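PDB 7JQE: ESAT-6/WXG100 secretion system protein from Streptococcus gallolyticus, which is EsaA, a membrane subunit of the type VIIb secretion system, whose elongated extracellular region probably takes part in exporting bacterial toxins. Local coordinates for residues M200-V205 and V247-G252; L116-L120 and L486-I490. All blocks are in the same frame, centred on the assembly; numbering follows the deposited sequence.

Interaction 1: M200-V205 and V247-G252. With EDO (1,2-ethanediol), chain U.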
loop_
_atom_site.group_PDB
_atom_site.type_symbol
_atom_site.label_atom_id
_atom_site.label_comp_id
_atom_site.label_asym_id
_atom_site.label_seq_id
_atom_site.Cartn_x
_atom_site.Cartn_y
_atom_site.Cartn_z
HETATM N N MSE A 200 -12.694 0.702 1.442
HETATM C CA MSE A 200 -13.508 0.645 0.234
HETATM C C MSE A 200 -14.989 0.866 0.518
HETATM O O MSE A 200 -15.767 1.109 -0.403
HETATM C CB MSE A 200 -13.308 -0.695 -0.480
HETATM C CG MSE A 200 -11.886 -0.897 -0.998
HETATM SE SE MSE A 200 -11.623 -2.499 -2.086
HETATM C CE MSE A 200 -13.037 -2.251 -3.406
ATOM N N GLY A 201 -15.375 0.788 1.795
ATOM C CA GLY A 201 -16.777 0.953 2.145
ATOM C C GLY A 201 -17.334 2.322 1.798
ATOM O O GLY A 201 -18.546 2.480 1.633
ATOM N N SER A 202 -16.467 3.329 1.685
ATOM C CA SER A 202 -16.885 4.686 1.352
ATOM C C SER A 202 -16.288 5.147 0.026
ATOM O O SER A 202 -16.127 6.347 -0.209
ATOM C CB SER A 202 -16.511 5.654 2.472
ATOM O OG SER A 202 -15.108 5.773 2.586
ATOM N N VAL A 203 -15.968 4.205 -0.855
ATOM C CA VAL A 203 -15.384 4.507 -2.155
ATOM C C VAL A 203 -16.280 3.943 -3.248
ATOM O O VAL A 203 -16.915 2.897 -3.082
ATOM C CB VAL A 203 -13.952 3.940 -2.268
ATOM C CG1 VAL A 203 -13.450 4.048 -3.694
ATOM C CG2 VAL A 203 -13.027 4.666 -1.310
ATOM N N ASP A 204 -16.332 4.650 -4.374
ATOM C CA ASP A 204 -17.103 4.241 -5.542
ATOM C C ASP A 204 -16.129 3.720 -6.588
ATOM O O ASP A 204 -15.307 4.487 -7.103
ATOM C CB ASP A 204 -17.923 5.415 -6.087
ATOM C CG ASP A 204 -18.830 5.024 -7.242
ATOM O OD1 ASP A 204 -18.557 4.016 -7.922
ATOM O OD2 ASP A 204 -19.823 5.746 -7.482
ATOM N N VAL A 205 -16.220 2.422 -6.902
ATOM C CA VAL A 205 -15.220 1.781 -7.761
ATOM C C VAL A 205 -15.588 1.789 -9.237
ATOM O O VAL A 205 -14.742 1.435 -10.073
ATOM C CB VAL A 205 -14.963 0.322 -7.333
ATOM C CG1 VAL A 205 -14.623 0.258 -5.856
ATOM C CG2 VAL A 205 -16.171 -0.541 -7.649
ATOM N N VAL A 247 -16.926 -7.213 -1.313
ATOM C CA VAL A 247 -16.749 -5.896 -0.712
ATOM C C VAL A 247 -17.944 -5.015 -1.058
ATOM O O VAL A 247 -18.220 -4.760 -2.235
ATOM C CB VAL A 247 -15.436 -5.252 -1.179
ATOM C CG1 VAL A 247 -15.063 -4.084 -0.283
ATOM C CG2 VAL A 247 -14.324 -6.290 -1.205
ATOM N N THR A 248 -18.653 -4.550 -0.030
ATOM C CA THR A 248 -19.683 -3.532 -0.205
ATOM C C THR A 248 -19.034 -2.165 -0.385
ATOM O O THR A 248 -18.126 -1.797 0.369
ATOM C CB THR A 248 -20.628 -3.522 0.997
ATOM O OG1 THR A 248 -21.449 -4.695 0.961
ATOM C CG2 THR A 248 -21.521 -2.296 0.975
ATOM N N THR A 249 -19.486 -1.420 -1.395
ATOM C CA THR A 249 -18.961 -0.089 -1.692
ATOM C C THR A 249 -20.113 0.900 -1.830
ATOM O O THR A 249 -21.287 0.548 -1.691
ATOM C CB THR A 249 -18.108 -0.091 -2.968
ATOM O OG1 THR A 249 -18.812 -0.765 -4.020
ATOM C CG2 THR A 249 -16.770 -0.772 -2.719
ATOM N N VAL A 250 -19.765 2.152 -2.115
ATOM C CA VAL A 250 -20.740 3.222 -2.272
ATOM C C VAL A 250 -20.911 3.519 -3.756
ATOM O O VAL A 250 -20.034 3.242 -4.578
ATOM C CB VAL A 250 -20.323 4.484 -1.482
ATOM C CG1 VAL A 250 -20.534 5.734 -2.308
ATOM C CG2 VAL A 250 -21.110 4.558 -0.179
ATOM N N SER A 251 -22.066 4.083 -4.111
ATOM C CA SER A 251 -22.405 4.332 -5.512
ATOM C C SER A 251 -22.974 5.740 -5.670
ATOM O O SER A 251 -24.078 6.025 -5.191
ATOM C CB SER A 251 -23.404 3.291 -6.014
ATOM O OG SER A 251 -23.619 3.428 -7.406
ATOM N N GLY A 252 -22.241 6.611 -6.351
ATOM C CA GLY A 252 -22.763 7.901 -6.748
ATOM C C GLY A 252 -22.179 9.048 -5.932
ATOM O O GLY A 252 -21.657 8.874 -4.827
HETATM C C1 EDO U . -20.513 -7.477 -3.511
HETATM O O1 EDO U . -19.405 -6.584 -3.683
HETATM C C2 EDO U . -21.032 -7.869 -4.889
HETATM O O2 EDO U . -19.979 -7.699 -5.848
HETATM O O HOH W 1 -18.815 1.029 -6.133
#

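Interaction 2: L116-L120 and L486-I490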
loop_
_atom_site.group_PDB
_atom_site.type_symbol
_atom_site.label_atom_id
_atom_site.label_comp_id
_atom_site.label_asym_id
_atom_site.label_seq_id
_atom_site.Cartn_x
_atom_site.Cartn_y
_atom_site.Cartn_z
ATOM N N LEU A 116 19.193 -66.077 16.074
ATOM C CA LEU A 116 19.878 -65.026 15.329
ATOM C C LEU A 116 19.294 -64.863 13.932
ATOM O O LEU A 116 19.230 -63.745 13.407
ATOM C CB LEU A 116 21.375 -65.322 15.253
ATOM C CG LEU A 116 22.126 -65.279 16.586
ATOM C CD1 LEU A 116 23.622 -65.472 16.373
ATOM C CD2 LEU A 116 21.841 -63.975 17.318
ATOM N N SER A 117 18.866 -65.964 13.309
ATOM C CA SER A 117 18.248 -65.856 11.990
ATOM C C SER A 117 16.950 -65.061 12.044
ATOM O O SER A 117 16.615 -64.355 11.084
ATOM C CB SER A 117 17.998 -67.244 11.406
ATOM O OG SER A 117 19.223 -67.922 11.185
ATOM N N ASP A 118 16.206 -65.167 13.147
ATOM C CA ASP A 118 15.008 -64.348 13.310
ATOM C C ASP A 118 15.373 -62.897 13.591
ATOM O O ASP A 118 14.759 -61.978 13.037
ATOM C CB ASP A 118 14.134 -64.909 14.431
ATOM C CG ASP A 118 13.708 -66.340 14.177
ATOM O OD1 ASP A 118 13.482 -66.695 13.000
ATOM O OD2 ASP A 118 13.605 -67.112 15.154
ATOM N N LEU A 119 16.365 -62.672 14.455
ATOM C CA LEU A 119 16.830 -61.313 14.706
ATOM C C LEU A 119 17.268 -60.640 13.413
ATOM O O LEU A 119 17.026 -59.444 13.214
ATOM C CB LEU A 119 17.972 -61.328 15.723
ATOM C CG LEU A 119 18.629 -59.986 16.043
ATOM C CD1 LEU A 119 17.602 -58.996 16.575
ATOM C CD2 LEU A 119 19.767 -60.160 17.035
ATOM N N LEU A 120 17.901 -61.398 12.514
ATOM C CA LEU A 120 18.356 -60.828 11.252
ATOM C C LEU A 120 17.206 -60.176 10.495
ATOM O O LEU A 120 17.335 -59.055 9.990
ATOM C CB LEU A 120 19.017 -61.909 10.398
ATOM C CG LEU A 120 19.895 -61.409 9.251
ATOM C CD1 LEU A 120 21.143 -60.740 9.802
ATOM C CD2 LEU A 120 20.266 -62.550 8.319
ATOM N N LEU A 486 26.048 -59.925 11.545
ATOM C CA LEU A 486 25.131 -60.923 12.087
ATOM C C LEU A 486 25.078 -62.160 11.198
ATOM O O LEU A 486 25.097 -63.291 11.695
ATOM C CB LEU A 486 23.736 -60.323 12.265
ATOM C CG LEU A 486 22.679 -61.240 12.890
ATOM C CD1 LEU A 486 23.179 -61.850 14.189
ATOM C CD2 LEU A 486 21.387 -60.476 13.127
ATOM N N GLN A 487 25.017 -61.970 9.877
ATOM C CA GLN A 487 25.056 -63.115 8.972
ATOM C C GLN A 487 26.370 -63.872 9.096
ATOM O O GLN A 487 26.391 -65.107 9.039
ATOM C CB GLN A 487 24.839 -62.663 7.529
ATOM C CG GLN A 487 23.455 -62.974 6.990
ATOM C CD GLN A 487 23.262 -64.445 6.693
ATOM O OE1 GLN A 487 23.790 -64.962 5.710
ATOM N NE2 GLN A 487 22.503 -65.130 7.541
ATOM N N SER A 488 27.479 -63.147 9.261
ATOM C CA SER A 488 28.785 -63.792 9.349
ATOM C C SER A 488 28.854 -64.732 10.547
ATOM O O SER A 488 29.303 -65.878 10.425
ATOM C CB SER A 488 29.885 -62.730 9.427
ATOM O OG SER A 488 31.172 -63.323 9.426
ATOM N N THR A 489 28.412 -64.264 11.716
ATOM C CA THR A 489 28.437 -65.110 12.906
ATOM C C THR A 489 27.431 -66.248 12.802
ATOM O O THR A 489 27.716 -67.370 13.238
ATOM C CB THR A 489 28.179 -64.274 14.158
ATOM O OG1 THR A 489 27.206 -63.262 13.871
ATOM C CG2 THR A 489 29.464 -63.615 14.626
ATOM N N ILE A 490 26.252 -65.990 12.231
ATOM C CA ILE A 490 25.310 -67.080 11.989
ATOM C C ILE A 490 25.956 -68.143 11.111
ATOM O O ILE A 490 25.933 -69.337 11.432
ATOM C CB ILE A 490 24.009 -66.554 11.358
ATOM C CG1 ILE A 490 23.311 -65.569 12.296
ATOM C CG2 ILE A 490 23.082 -67.721 11.027
ATOM C CD1 ILE A 490 21.948 -65.136 11.805
#

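Interaction 1: M200-V205 and V247-G252
Thr-249 has the p rotamer, which splits its side chain between two tasks. Thr-249 CG2 faces the other segment, lying 3.1 Å from Met-200 O and 3.9 Å from Val-205 CG1. Thr-249 OG1 is hydrogen-bonded to a bound water at 2.8 Å and also to Lys-242. The same water accepts a hydrogen bond from Val-205 N (3.0 Å) and donates one to Val-250 O (3.0 Å), so it fills the gap where the two backbones diverge. Met-200, a selenomethionine, rests its CB 3.8 Å from Val-247 CG1; its chi2 is t, but the p chi3 turns the terminal methyl CE, 4.1 Å from Thr-249 CG2. These contacts join two irregular connections, one leaving helix 191-200 and the other helix 225-244. The first begins with a type I beta turn, closed by Val-203 N donating to Met-200 O (3.1 Å). Val-203 O, on the last residue of the turn, accepts from Val-250 N at 3.1 Å, a single strand-like link without a regular sheet. Val-250 has an off-rotamer chi1 of 136°, and its CG2 lies 3.8 Å from Gly-201 O. The CB of Asp-204 starts out sideways, but its t rotamer brings OD2 within 2.8 Å of Gly-252 N, a nearly straight hydrogen bond, while OD1 accepts from Ala-206 N as in an Asx turn. Gly-252 has a positive phi of 107° that would jam a CB against the preceding carbonyl. Away from this interface, the p rotamer of Ser-202 directs OG to Lys-415, and Val-203 packs on Lys-415 and Ile-416, both on helix 396-427.

Interaction 2: L116-L120 and L486-I490
Helices 102-135 and 462-491 run antiparallel here, the axes of the short segments inclined at 162° and approaching to 10.0 Å, a distance spanned by interdigitating aliphatic side chains. The register pairs Leu-116 with Ile-490 and Leu-120 with Leu-486, so residues four apart on one helix meet residues four apart on the other. Leu-486 is the most extensively covered residue of the contact: its CD2 enters a hollow lined by Leu-116, Leu-119 and Leu-120, lying 3.9 Å from Leu-116 O, 4.0 Å from Leu-119 CG and a tight 3.3 Å from Leu-120 CD1. The other methyl of Leu-486, CD1, touches Leu-116 CD2 at 4.0 Å. One turn along, Ile-490 reaches out straight and sets its CD1 on the backbone of the opposing helix, 3.4 Å from Leu-116 C and 3.5 Å from both Leu-116 CB and Ser-117 N. From the facing helix, Leu-120 is itself a bump reaching between Leu-486 and Gln-487: it places CD1 against Leu-486 and CD2 3.5 Å from Gln-487 CG, the glutamine's aliphatic carbon forming one flank. No hydrogen bond crosses the pair; the fit rests on shape and apolar contact, with the interlocking expected of coiled-coil-like helix packing. Ser-117 OG turns back to Arg-113 O within its own helix. Beyond the pair lies the second subunit: Leu-116 packs on its own counterpart there, Leu-486 on Leu-119 and Leu-119 on Glu-485 of that subunit, so helices 102-135 and 462-491 of this chain together build part of the dimer interface.

Overall arrangement
From the N terminus the modelled chain enters helix 102-135, the first partner of interaction 2, then passes through helices 152-164, 169-179 and 191-200 to reach residues 200-205. Interaction 1 closes a short loop of 41 residues containing helices 211-219 and 225-244, ending at 247-252. The chain continues through the strands, returns along helix 396-427 and comes back to helix 462-491, where interaction 2 closes a loop of 365 residues. Interaction 1 is therefore nested inside interaction 2. Their centres lie 78 Å apart and they do not touch: one joins inter-helix connections near the middle of the elongated molecule, the other pairs the first and last long helices of the modelled region at one end.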